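Local coordinates for protein NADH dehydrogenase, putative (Plasmodium falciparum, PDB 5JWC) that probably oxidises NADH with a bound FAD and passes the electrons to ubiquinone, as a type II NADH dehydrogenase at the mitochondrial membrane of the malaria parasite, at residues N42-I47 / Y52-I57; Y338-C343 / Y432-V437; K418-T423 / P451-K456. One frame throughout, in Å; residues are numbered along the deposited sequence. Where two conformers were deposited one is given.

In the fold
Contact 1 (42-47 with 52-57) comes first along the chain and lies inside the first beta-alpha-beta unit of the FAD-binding Rossmann-type fold. Contacts 2 and 3 follow, and their segments alternate: 338-343, 418-423, 432-437, 451-456, with helix 424-440 running between the two loops of contact 3 and supplying one side of contact 2. Centres of contacts 1 and 2 are about 11 Å apart and both reach the same mixed sheet, helices 38-46 and 424-440 meeting between them; contact 3 is centred about 10 Å from contact 2 and about 21 Å from contact 1. Segments 338-343 and 418-423 both touch FAD, so the later chain is folded back onto the cofactor.

Contact 1 of 3, residues N42-I47 / Y52-I57; sequences NFLLNI and YDVTLI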
loop_
_atom_site.group_PDB
_atom_site.type_symbol
_atom_site.label_atom_id
_atom_site.label_comp_id
_atom_site.label_asym_id
_atom_site.label_seq_id
_atom_site.Cartn_x
_atom_site.Cartn_y
_atom_site.Cartn_z
ATOM N N ASN A 42 -6.269 23.015 -4.152
ATOM C CA ASN A 42 -7.553 23.664 -4.407
ATOM C C ASN A 42 -7.394 24.907 -5.290
ATOM O O ASN A 42 -8.303 25.262 -6.019
ATOM C CB ASN A 42 -8.278 24.003 -3.105
ATOM C CG ASN A 42 -8.894 22.775 -2.474
ATOM O OD1 ASN A 42 -9.929 22.305 -2.907
ATOM N ND2 ASN A 42 -8.222 22.221 -1.487
ATOM N N PHE A 43 -6.238 25.544 -5.255
ATOM C CA PHE A 43 -6.002 26.647 -6.185
ATOM C C PHE A 43 -6.030 26.097 -7.623
ATOM O O PHE A 43 -6.665 26.669 -8.524
ATOM C CB PHE A 43 -4.666 27.320 -5.882
ATOM C CG PHE A 43 -4.416 28.582 -6.690
ATOM C CD1 PHE A 43 -4.662 29.835 -6.138
ATOM C CD2 PHE A 43 -3.913 28.509 -7.984
ATOM C CE1 PHE A 43 -4.411 31.020 -6.870
ATOM C CE2 PHE A 43 -3.669 29.669 -8.733
ATOM C CZ PHE A 43 -3.919 30.928 -8.170
ATOM N N LEU A 44 -5.322 24.987 -7.823
ATOM C CA LEU A 44 -5.279 24.304 -9.110
ATOM C C LEU A 44 -6.680 23.908 -9.581
ATOM O O LEU A 44 -7.008 24.047 -10.758
ATOM C CB LEU A 44 -4.380 23.053 -9.022
ATOM C CG LEU A 44 -4.106 22.290 -10.326
ATOM C CD1 LEU A 44 -3.030 23.030 -11.141
ATOM C CD2 LEU A 44 -3.700 20.817 -10.071
ATOM N N LEU A 45 -7.506 23.404 -8.672
ATOM C CA LEU A 45 -8.833 22.970 -9.051
ATOM C C LEU A 45 -9.670 24.113 -9.613
ATOM O O LEU A 45 -10.579 23.866 -10.384
ATOM C CB LEU A 45 -9.590 22.324 -7.881
ATOM C CG LEU A 45 -9.098 20.933 -7.457
ATOM C CD1 LEU A 45 -9.932 20.377 -6.284
ATOM C CD2 LEU A 45 -8.939 19.928 -8.608
ATOM N N ASN A 46 -9.378 25.353 -9.224
ATOM C CA ASN A 46 -10.249 26.479 -9.598
ATOM C C ASN A 46 -9.658 27.515 -10.567
ATOM O O ASN A 46 -10.402 28.309 -11.141
ATOM C CB ASN A 46 -10.725 27.204 -8.327
ATOM C CG ASN A 46 -11.830 28.213 -8.603
ATOM O OD1 ASN A 46 -12.879 27.869 -9.154
ATOM N ND2 ASN A 46 -11.609 29.462 -8.183
ATOM N N ILE A 47 -8.343 27.517 -10.746
ATOM C CA ILE A 47 -7.700 28.525 -11.578
ATOM C C ILE A 47 -8.024 28.252 -13.056
ATOM O O ILE A 47 -8.055 27.099 -13.491
ATOM C CB ILE A 47 -6.184 28.556 -11.336
ATOM C CG1 ILE A 47 -5.546 29.774 -12.019
ATOM C CG2 ILE A 47 -5.521 27.221 -11.741
ATOM C CD1 ILE A 47 -6.096 31.119 -11.508
ATOM N N TYR A 52 -4.533 31.499 -17.833
ATOM C CA TYR A 52 -3.163 31.476 -17.361
ATOM C C TYR A 52 -2.447 30.200 -17.755
ATOM O O TYR A 52 -3.067 29.190 -18.064
ATOM C CB TYR A 52 -3.110 31.652 -15.833
ATOM C CG TYR A 52 -3.688 32.974 -15.317
ATOM C CD1 TYR A 52 -2.888 34.103 -15.204
ATOM C CD2 TYR A 52 -5.022 33.081 -14.943
ATOM C CE1 TYR A 52 -3.403 35.317 -14.725
ATOM C CE2 TYR A 52 -5.545 34.288 -14.467
ATOM C CZ TYR A 52 -4.730 35.395 -14.365
ATOM O OH TYR A 52 -5.238 36.582 -13.888
ATOM N N ASP A 53 -1.124 30.271 -17.749
ATOM C CA ASP A 53 -0.282 29.096 -17.888
ATOM C C ASP A 53 0.185 28.661 -16.507
ATOM O O ASP A 53 1.062 29.287 -15.906
ATOM C CB ASP A 53 0.914 29.372 -18.790
ATOM C CG ASP A 53 1.805 28.156 -18.949
ATOM O OD1 ASP A 53 1.293 27.093 -19.374
ATOM O OD2 ASP A 53 3.012 28.265 -18.637
ATOM N N VAL A 54 -0.419 27.587 -16.009
ATOM C CA VAL A 54 -0.258 27.192 -14.612
ATOM C C VAL A 54 0.616 25.963 -14.462
ATOM O O VAL A 54 0.345 24.920 -15.076
ATOM C CB VAL A 54 -1.618 26.900 -13.970
ATOM C CG1 VAL A 54 -1.448 26.483 -12.495
ATOM C CG2 VAL A 54 -2.559 28.104 -14.123
ATOM N N THR A 55 1.649 26.083 -13.630
ATOM C CA THR A 55 2.446 24.923 -13.274
ATOM C C THR A 55 2.449 24.727 -11.763
ATOM O O THR A 55 2.764 25.653 -11.011
ATOM C CB THR A 55 3.911 25.049 -13.789
ATOM O OG1 THR A 55 3.899 25.289 -15.203
ATOM C CG2 THR A 55 4.683 23.782 -13.521
ATOM N N LEU A 56 2.085 23.529 -11.317
ATOM C CA LEU A 56 2.197 23.207 -9.915
ATOM C C LEU A 56 3.477 22.438 -9.677
ATOM O O LEU A 56 3.808 21.474 -10.393
ATOM C CB LEU A 56 0.975 22.420 -9.422
ATOM C CG LEU A 56 0.845 22.272 -7.898
ATOM C CD1 LEU A 56 -0.667 22.180 -7.531
ATOM C CD2 LEU A 56 1.593 21.055 -7.367
ATOM N N ILE A 57 4.197 22.874 -8.657
ATOM C CA ILE A 57 5.467 22.294 -8.312
ATOM C C ILE A 57 5.435 21.791 -6.874
ATOM O O ILE A 57 5.176 22.557 -5.947
ATOM C CB ILE A 57 6.590 23.333 -8.480
ATOM C CG1 ILE A 57 6.664 23.763 -9.939
ATOM C CG2 ILE A 57 7.900 22.744 -8.071
ATOM C CD1 ILE A 57 7.627 24.874 -10.177
#
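Ile-47 and Val-54 meet methyl to methyl at the middle of this interface, Ile-47 CG2 lying 3.9 Å from Val-54 CG2, with Ile-47 CG1 almost as close to the same methyl. Val-54 is the central bump of the strand. Its two branches spread apart, one to each of the helix-side residues: CG2 is taken up by Ile-47, while CG1, anti to the backbone N (chi1 -180°), meets Leu-44 CD1 at 4.0 Å. Farther along the strand, Leu-56 lays its CD1 alongside Leu-44, against Leu-44 CB (4.1 Å) and the Leu-44 CD2 methyl (4.2 Å), the two leucines crossing at about a right angle. Leu-44 thus straddles two strand residues, CD1 on Val-54 and CD2 on Leu-56. At the other end Ile-47 reaches out with CD1 to Tyr-52 CD2, 4.1 Å away, meeting the ring obliquely. No hydrogen bond joins the segments; the fit is wholly apolar, and all five touching residues are buried. Phe-43 O accepts from the amides of both Asn-46 and Ile-47. The hydroxyl of Tyr-52 finds its partner in the carbonyl of Phe-438. The contact closes the beta-alpha-beta unit of strand 30-34, helix 38-46 and strand 53-57, the dinucleotide-binding unit of a Rossmann-type fold. Strand 53-57 runs between strands 30-34 and 99-109, Phe-49 covers Leu-44 and Val-54, and helix 424-440 packs against Asn-42 of helix 38-46 and against Ile-47 farther along the chain.

Contact 2 of 3, residues Y338-C343 / Y432-V437; sequences YAIGDC and YYLSNV. With FAD (flavin-adenine dinucleotide), chain C.
Leu-434 swings CG anti to its own amide nitrogen (chi1 -174°), which carries both methyls off the helix toward the strand, and Tyr-338 turns its ring to lie beside its backbone N (chi1 -67°), where those methyls meet it. Leu-434 CD1 approaches the ring obliquely, 3.5 Å from Tyr-338 CD1 and 3.6 Å from Tyr-338 CE1. The other branch, Leu-434 CD2, lies nearer the backbone, 3.7 Å from Tyr-338 CB and 3.9 Å from Ile-340 CG2, so one leucine touches both the strand residue and a loop residue just after the strand. The three are buried, and no hydrogen bond crosses between the segments.

Just beyond Ile-340 the chain turns onto FAD. Gly-341, with a positive phi, brings its CA within 3.3 Å of FAD O2P; Asp-342 N then gives that phosphate oxygen a hydrogen bond of 2.8 Å, nearly straight at 163°. The carboxylate of the same residue accepts from the ribityl chain, FAD O3' to Asp-342 OD1 at 3.1 Å, so backbone and side chain hold neighbouring parts of the cofactor. Glu-430, on helix 424-440, binds the amide of Gly-341. Strand 337-339 is an outermost strand of the mixed sheet, paired with strand 131-134; helix 424-440 lies against it and also meets helix 38-46 through Phe-43, while Phe-438 stacks edge-to-face with Tyr-338.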
loop_
_atom_site.group_PDB
_atom_site.type_symbol
_atom_site.label_atom_id
_atom_site.label_comp_id
_atom_site.label_asym_id
_atom_site.label_seq_id
_atom_site.Cartn_x
_atom_site.Cartn_y
_atom_site.Cartn_z
ATOM N N TYR A 338 2.247 35.568 -3.784
ATOM C CA TYR A 338 1.158 35.350 -2.833
ATOM C C TYR A 338 1.497 34.135 -1.968
ATOM O O TYR A 338 2.313 33.297 -2.355
ATOM C CB TYR A 338 -0.179 35.100 -3.543
ATOM C CG TYR A 338 -0.747 36.276 -4.307
ATOM C CD1 TYR A 338 -1.814 37.001 -3.801
ATOM C CD2 TYR A 338 -0.233 36.639 -5.556
ATOM C CE1 TYR A 338 -2.352 38.059 -4.491
ATOM C CE2 TYR A 338 -0.769 37.718 -6.266
ATOM C CZ TYR A 338 -1.824 38.420 -5.717
ATOM O OH TYR A 338 -2.381 39.479 -6.370
ATOM N N ALA A 339 0.896 34.046 -0.788
ATOM C CA ALA A 339 1.059 32.849 0.038
ATOM C C ALA A 339 -0.263 32.519 0.696
ATOM O O ALA A 339 -1.019 33.430 1.064
ATOM C CB ALA A 339 2.140 33.037 1.067
ATOM N N ILE A 340 -0.556 31.228 0.820
ATOM C CA ILE A 340 -1.828 30.784 1.396
ATOM C C ILE A 340 -1.591 29.572 2.286
ATOM O O ILE A 340 -0.563 28.896 2.156
ATOM C CB ILE A 340 -2.855 30.410 0.305
ATOM C CG1 ILE A 340 -2.343 29.239 -0.538
ATOM C CG2 ILE A 340 -3.162 31.597 -0.597
ATOM C CD1 ILE A 340 -3.318 28.869 -1.701
ATOM N N GLY A 341 -2.524 29.281 3.187
ATOM C CA GLY A 341 -2.382 28.084 4.010
ATOM C C GLY A 341 -1.492 28.254 5.227
ATOM O O GLY A 341 -1.317 29.367 5.731
ATOM N N ASP A 342 -0.918 27.146 5.694
ATOM C CA ASP A 342 -0.174 27.107 6.967
ATOM C C ASP A 342 1.172 27.833 6.958
ATOM O O ASP A 342 1.767 28.051 8.017
ATOM C CB ASP A 342 0.115 25.664 7.363
ATOM C CG ASP A 342 -1.109 24.922 7.869
ATOM O OD1 ASP A 342 -2.224 25.486 7.883
ATOM O OD2 ASP A 342 -0.938 23.736 8.230
ATOM N N CYS A 343 1.692 28.164 5.780
ATOM C CA CYS A 343 3.021 28.789 5.737
ATOM C C CYS A 343 2.967 30.302 5.980
ATOM O O CYS A 343 4.010 30.954 6.014
ATOM C CB CYS A 343 3.722 28.527 4.391
ATOM S SG CYS A 343 3.013 29.429 2.973
ATOM N N TYR A 432 -9.717 29.254 -2.933
ATOM C CA TYR A 432 -10.839 29.596 -3.785
ATOM C C TYR A 432 -10.933 31.119 -3.956
ATOM O O TYR A 432 -11.220 31.606 -5.057
ATOM C CB TYR A 432 -12.147 29.002 -3.254
ATOM C CG TYR A 432 -12.240 27.509 -3.553
ATOM C CD1 TYR A 432 -11.388 26.926 -4.496
ATOM C CD2 TYR A 432 -13.181 26.689 -2.928
ATOM C CE1 TYR A 432 -11.450 25.571 -4.795
ATOM C CE2 TYR A 432 -13.258 25.327 -3.228
ATOM C CZ TYR A 432 -12.382 24.775 -4.166
ATOM O OH TYR A 432 -12.423 23.424 -4.485
ATOM N N TYR A 433 -10.704 31.853 -2.867
ATOM C CA TYR A 433 -10.697 33.312 -2.907
ATOM C C TYR A 433 -9.672 33.802 -3.929
ATOM O O TYR A 433 -9.991 34.609 -4.804
ATOM C CB TYR A 433 -10.397 33.900 -1.512
ATOM C CG TYR A 433 -9.856 35.315 -1.525
ATOM C CD1 TYR A 433 -10.717 36.416 -1.548
ATOM C CD2 TYR A 433 -8.487 35.552 -1.509
ATOM C CE1 TYR A 433 -10.216 37.726 -1.558
ATOM C CE2 TYR A 433 -7.980 36.847 -1.522
ATOM C CZ TYR A 433 -8.846 37.927 -1.546
ATOM O OH TYR A 433 -8.321 39.209 -1.562
ATOM N N LEU A 434 -8.444 33.300 -3.822
ATOM C CA LEU A 434 -7.343 33.851 -4.583
ATOM C C LEU A 434 -7.396 33.439 -6.061
ATOM O O LEU A 434 -7.094 34.246 -6.947
ATOM C CB LEU A 434 -6.018 33.439 -3.967
ATOM C CG LEU A 434 -4.793 34.074 -4.612
ATOM C CD1 LEU A 434 -4.929 35.614 -4.516
ATOM C CD2 LEU A 434 -3.538 33.558 -3.920
ATOM N N SER A 435 -7.783 32.197 -6.322
ATOM C CA SER A 435 -7.934 31.728 -7.694
ATOM C C SER A 435 -9.065 32.527 -8.355
ATOM O O SER A 435 -8.933 32.969 -9.501
ATOM C CB SER A 435 -8.194 30.207 -7.738
ATOM O OG SER A 435 -9.431 29.865 -7.137
ATOM N N ASN A 436 -10.151 32.763 -7.620
ATOM C CA ASN A 436 -11.211 33.633 -8.129
ATOM C C ASN A 436 -10.721 35.061 -8.394
ATOM O O ASN A 436 -11.194 35.718 -9.334
ATOM C CB ASN A 436 -12.395 33.683 -7.170
ATOM C CG ASN A 436 -13.557 34.499 -7.721
ATOM O OD1 ASN A 436 -14.248 34.066 -8.642
ATOM N ND2 ASN A 436 -13.781 35.680 -7.154
ATOM N N VAL A 437 -9.794 35.552 -7.570
ATOM C CA VAL A 437 -9.233 36.880 -7.819
ATOM C C VAL A 437 -8.456 36.898 -9.142
ATOM O O VAL A 437 -8.571 37.854 -9.931
ATOM C CB VAL A 437 -8.313 37.353 -6.678
ATOM C CG1 VAL A 437 -7.514 38.573 -7.114
ATOM C CG2 VAL A 437 -9.145 37.731 -5.457
HETATM P PA FAD C . -0.310 21.101 3.099
HETATM O O1A FAD C . 0.457 20.310 4.119
HETATM O O2A FAD C . -1.702 20.623 2.882
HETATM O O5B FAD C . 0.488 21.135 1.702
HETATM C C5B FAD C . 1.822 21.583 1.617
HETATM C C4B FAD C . 2.354 21.089 0.282
HETATM O O4B FAD C . 3.590 21.719 0.010
HETATM C C3B FAD C . 2.611 19.579 0.304
HETATM O O3B FAD C . 2.209 19.039 -0.936
HETATM C C2B FAD C . 4.118 19.482 0.386
HETATM O O2B FAD C . 4.580 18.308 -0.239
HETATM C C1B FAD C . 4.501 20.727 -0.405
HETATM N N9A FAD C . 5.852 21.238 -0.154
HETATM C C8A FAD C . 6.551 21.242 1.029
HETATM N N7A FAD C . 7.750 21.833 0.795
HETATM C C5A FAD C . 7.816 22.203 -0.503
HETATM C C6A FAD C . 8.805 22.833 -1.242
HETATM N N6A FAD C . 9.919 23.260 -0.647
HETATM N N1A FAD C . 8.578 23.095 -2.574
HETATM C C2A FAD C . 7.382 22.728 -3.161
HETATM N N3A FAD C . 6.401 22.096 -2.419
HETATM C C4A FAD C . 6.626 21.833 -1.112
HETATM N N1 FAD C . -7.636 20.885 9.108
HETATM C C2 FAD C . -8.989 21.071 9.195
HETATM O O2 FAD C . -9.473 22.143 8.851
HETATM N N3 FAD C . -9.817 20.058 9.651
HETATM C C4 FAD C . -9.313 18.840 10.022
HETATM O O4 FAD C . -10.082 17.952 10.414
HETATM C C4X FAD C . -7.941 18.634 9.925
HETATM N N5 FAD C . -7.385 17.427 10.286
HETATM C C5X FAD C . -6.011 17.246 10.178
HETATM C C6 FAD C . -5.451 16.028 10.518
HETATM C C7 FAD C . -4.080 15.819 10.423
HETATM C C7M FAD C . -3.514 14.474 10.817
HETATM C C8 FAD C . -3.256 16.839 9.966
HETATM C C8M FAD C . -1.774 16.637 9.858
HETATM C C9 FAD C . -3.819 18.069 9.619
HETATM C C9A FAD C . -5.193 18.273 9.717
HETATM N N10 FAD C . -5.760 19.487 9.368
HETATM C C10 FAD C . -7.115 19.662 9.463
HETATM C "C1'" FAD C . -4.912 20.640 8.919
HETATM C "C2'" FAD C . -4.641 20.720 7.439
HETATM O "O2'" FAD C . -4.055 19.519 7.020
HETATM C "C3'" FAD C . -3.626 21.829 7.226
HETATM O "O3'" FAD C . -4.068 23.033 7.808
HETATM C "C4'" FAD C . -3.461 21.979 5.723
HETATM O "O4'" FAD C . -2.719 20.864 5.299
HETATM C "C5'" FAD C . -2.755 23.266 5.328
HETATM O "O5'" FAD C . -2.737 23.317 3.917
HETATM P P FAD C . -1.394 23.777 3.154
HETATM O O1P FAD C . -1.671 23.843 1.669
HETATM O O2P FAD C . -0.965 25.074 3.780
HETATM O O3P FAD C . -0.292 22.653 3.542
#

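Contact 3 of 3, residues K418-T423 / P451-K456; sequences KSPTPT and PSFIEK. With FAD (flavin-adenine dinucleotide), chain C.
The FAD pocket is bordered here by the loop 418-423, whose last residues Pro-422 and Thr-423 touch the cofactor and whose Pro-420 rests on the loop 451-456. Pro-420 leans against two side chains. Its CG meets the rim of the Phe-453 ring in the ring plane, 3.9 Å from Phe-453 CE2, while its CB and CG lie against the carboxylate of Glu-455, and Pro-420 CA is 3.3 Å from Glu-455 OE2. Glu-455 is folded back for this: its chain bends at CB-CG (chi2 -87°), so that the carboxylate comes across the proline obliquely. The same OE2 accepts a hydrogen bond of 2.7 Å from a water, which in turn accepts one from Thr-421 N at 3.1 Å, a bridge that ties the two loops where no direct bond does. A salt bridge from Lys-390 also reaches OE2, and probably steadies its negative charge.

Pro-422 is the centre of an inverse gamma turn, and its carbonyl O lies 3.2 Å from FAD O3'. Thr-423 follows, with its CB 3.1 Å from FAD O2 of the flavin ring, and is the N-cap of helix 424-440, its OG1 bound to Asn-426 N. That helix runs between the two loops: Asn-426 and Glu-430 cover Pro-420, Tyr-433 stacks edge-to-face with Phe-453, and Ile-346 of strand 344-346 packs against Pro-420 and Phe-453.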
loop_
_atom_site.group_PDB
_atom_site.type_symbol
_atom_site.label_atom_id
_atom_site.label_comp_id
_atom_site.label_asym_id
_atom_site.label_seq_id
_atom_site.Cartn_x
_atom_site.Cartn_y
_atom_site.Cartn_z
ATOM N N LYS A 418 -7.001 38.380 14.446
ATOM C CA LYS A 418 -6.334 37.080 14.441
ATOM C C LYS A 418 -6.319 36.542 13.020
ATOM O O LYS A 418 -7.344 36.535 12.318
ATOM C CB LYS A 418 -6.995 36.112 15.429
ATOM C CG LYS A 418 -6.844 36.612 16.877
ATOM C CD LYS A 418 -7.760 35.930 17.872
ATOM C CE LYS A 418 -7.600 36.601 19.250
ATOM N NZ LYS A 418 -7.850 38.088 19.189
ATOM N N SER A 419 -5.129 36.156 12.583
ATOM C CA SER A 419 -4.941 35.545 11.273
ATOM C C SER A 419 -5.762 34.250 11.187
ATOM O O SER A 419 -6.054 33.633 12.214
ATOM C CB SER A 419 -3.444 35.269 11.054
ATOM O OG SER A 419 -3.128 35.068 9.691
ATOM N N PRO A 420 -6.134 33.824 9.963
ATOM C CA PRO A 420 -6.855 32.549 9.866
ATOM C C PRO A 420 -6.062 31.414 10.536
ATOM O O PRO A 420 -4.843 31.315 10.385
ATOM C CB PRO A 420 -6.977 32.323 8.351
ATOM C CG PRO A 420 -6.935 33.752 7.771
ATOM C CD PRO A 420 -5.986 34.494 8.658
ATOM N N THR A 421 -6.762 30.580 11.291
ATOM C CA THR A 421 -6.141 29.425 11.937
ATOM C C THR A 421 -5.554 28.470 10.890
ATOM O O THR A 421 -6.052 28.421 9.770
ATOM C CB THR A 421 -7.165 28.682 12.795
ATOM O OG1 THR A 421 -8.322 28.418 11.989
ATOM C CG2 THR A 421 -7.597 29.553 13.980
ATOM N N PRO A 422 -4.481 27.736 11.244
ATOM C CA PRO A 422 -3.857 26.828 10.261
ATOM C C PRO A 422 -4.674 25.547 10.055
ATOM O O PRO A 422 -4.366 24.500 10.632
ATOM C CB PRO A 422 -2.500 26.510 10.887
ATOM C CG PRO A 422 -2.753 26.613 12.391
ATOM C CD PRO A 422 -3.773 27.735 12.539
ATOM N N THR A 423 -5.712 25.639 9.231
ATOM C CA THR A 423 -6.597 24.512 8.966
ATOM C C THR A 423 -6.802 24.254 7.470
ATOM O O THR A 423 -6.554 25.134 6.636
ATOM C CB THR A 423 -7.974 24.730 9.595
ATOM O OG1 THR A 423 -8.594 25.870 8.976
ATOM C CG2 THR A 423 -7.849 24.960 11.121
ATOM N N PRO A 451 -11.690 42.581 -3.066
ATOM C CA PRO A 451 -11.971 42.627 -1.617
ATOM C C PRO A 451 -10.919 41.869 -0.775
ATOM O O PRO A 451 -10.195 41.010 -1.295
ATOM C CB PRO A 451 -13.340 41.958 -1.507
ATOM C CG PRO A 451 -13.394 41.008 -2.686
ATOM C CD PRO A 451 -12.617 41.697 -3.795
ATOM N N SER A 452 -10.834 42.177 0.520
ATOM C CA SER A 452 -9.874 41.485 1.374
ATOM C C SER A 452 -10.359 40.061 1.667
ATOM O O SER A 452 -11.541 39.761 1.524
ATOM C CB SER A 452 -9.666 42.234 2.687
ATOM O OG SER A 452 -10.867 42.221 3.447
ATOM N N PHE A 453 -9.455 39.186 2.084
ATOM C CA PHE A 453 -9.879 37.837 2.429
ATOM C C PHE A 453 -10.460 37.758 3.841
ATOM O O PHE A 453 -9.822 38.156 4.811
ATOM C CB PHE A 453 -8.729 36.839 2.321
ATOM C CG PHE A 453 -9.104 35.466 2.813
ATOM C CD1 PHE A 453 -9.995 34.683 2.085
ATOM C CD2 PHE A 453 -8.619 34.981 4.021
ATOM C CE1 PHE A 453 -10.371 33.418 2.540
ATOM C CE2 PHE A 453 -9.001 33.726 4.491
ATOM C CZ PHE A 453 -9.875 32.947 3.752
ATOM N N ILE A 454 -11.682 37.241 3.944
ATOM C CA ILE A 454 -12.297 36.975 5.243
ATOM C C ILE A 454 -12.827 35.546 5.281
ATOM O O ILE A 454 -13.706 35.190 4.503
ATOM C CB ILE A 454 -13.448 37.945 5.541
ATOM C CG1 ILE A 454 -12.930 39.374 5.599
ATOM C CG2 ILE A 454 -14.122 37.587 6.865
ATOM C CD1 ILE A 454 -14.028 40.383 5.487
ATOM N N GLU A 455 -12.293 34.728 6.180
ATOM C CA GLU A 455 -12.680 33.317 6.219
ATOM C C GLU A 455 -14.013 33.101 6.929
ATOM O O GLU A 455 -14.469 33.950 7.696
ATOM C CB GLU A 455 -11.594 32.478 6.901
ATOM C CG GLU A 455 -11.507 32.672 8.419
ATOM C CD GLU A 455 -10.594 33.836 8.818
ATOM O OE1 GLU A 455 -10.517 34.836 8.067
ATOM O OE2 GLU A 455 -9.946 33.747 9.884
ATOM N N LYS A 456 -14.636 31.960 6.663
ATOM C CA LYS A 456 -15.882 31.602 7.317
ATOM C C LYS A 456 -15.734 30.292 8.093
ATOM O O LYS A 456 -15.388 29.244 7.534
ATOM C CB LYS A 456 -17.009 31.493 6.291
ATOM C CG LYS A 456 -18.311 30.942 6.876
ATOM C CD LYS A 456 -19.506 31.144 5.945
ATOM C CE LYS A 456 -20.762 30.439 6.477
ATOM N NZ LYS A 456 -21.694 31.382 7.168
HETATM P PA FAD C . -0.310 21.101 3.099
HETATM O O1A FAD C . 0.457 20.310 4.119
HETATM O O2A FAD C . -1.702 20.623 2.882
HETATM O O5B FAD C . 0.488 21.135 1.702
HETATM C C5B FAD C . 1.822 21.583 1.617
HETATM C C4B FAD C . 2.354 21.089 0.282
HETATM O O4B FAD C . 3.590 21.719 0.010
HETATM C C3B FAD C . 2.611 19.579 0.304
HETATM O O3B FAD C . 2.209 19.039 -0.936
HETATM C C2B FAD C . 4.118 19.482 0.386
HETATM O O2B FAD C . 4.580 18.308 -0.239
HETATM C C1B FAD C . 4.501 20.727 -0.405
HETATM N N9A FAD C . 5.852 21.238 -0.154
HETATM C C8A FAD C . 6.551 21.242 1.029
HETATM N N7A FAD C . 7.750 21.833 0.795
HETATM C C5A FAD C . 7.816 22.203 -0.503
HETATM C C6A FAD C . 8.805 22.833 -1.242
HETATM N N6A FAD C . 9.919 23.260 -0.647
HETATM N N1A FAD C . 8.578 23.095 -2.574
HETATM C C2A FAD C . 7.382 22.728 -3.161
HETATM N N3A FAD C . 6.401 22.096 -2.419
HETATM C C4A FAD C . 6.626 21.833 -1.112
HETATM N N1 FAD C . -7.636 20.885 9.108
HETATM C C2 FAD C . -8.989 21.071 9.195
HETATM O O2 FAD C . -9.473 22.143 8.851
HETATM N N3 FAD C . -9.817 20.058 9.651
HETATM C C4 FAD C . -9.313 18.840 10.022
HETATM O O4 FAD C . -10.082 17.952 10.414
HETATM C C4X FAD C . -7.941 18.634 9.925
HETATM N N5 FAD C . -7.385 17.427 10.286
HETATM C C5X FAD C . -6.011 17.246 10.178
HETATM C C6 FAD C . -5.451 16.028 10.518
HETATM C C7 FAD C . -4.080 15.819 10.423
HETATM C C7M FAD C . -3.514 14.474 10.817
HETATM C C8 FAD C . -3.256 16.839 9.966
HETATM C C8M FAD C . -1.774 16.637 9.858
HETATM C C9 FAD C . -3.819 18.069 9.619
HETATM C C9A FAD C . -5.193 18.273 9.717
HETATM N N10 FAD C . -5.760 19.487 9.368
HETATM C C10 FAD C . -7.115 19.662 9.463
HETATM C "C1'" FAD C . -4.912 20.640 8.919
HETATM C "C2'" FAD C . -4.641 20.720 7.439
HETATM O "O2'" FAD C . -4.055 19.519 7.020
HETATM C "C3'" FAD C . -3.626 21.829 7.226
HETATM O "O3'" FAD C . -4.068 23.033 7.808
HETATM C "C4'" FAD C . -3.461 21.979 5.723
HETATM O "O4'" FAD C . -2.719 20.864 5.299
HETATM C "C5'" FAD C . -2.755 23.266 5.328
HETATM O "O5'" FAD C . -2.737 23.317 3.917
HETATM P P FAD C . -1.394 23.777 3.154
HETATM O O1P FAD C . -1.671 23.843 1.669
HETATM O O2P FAD C . -0.965 25.074 3.780
HETATM O O3P FAD C . -0.292 22.653 3.542
HETATM O O HOH W 1 -9.741 31.455 11.359
#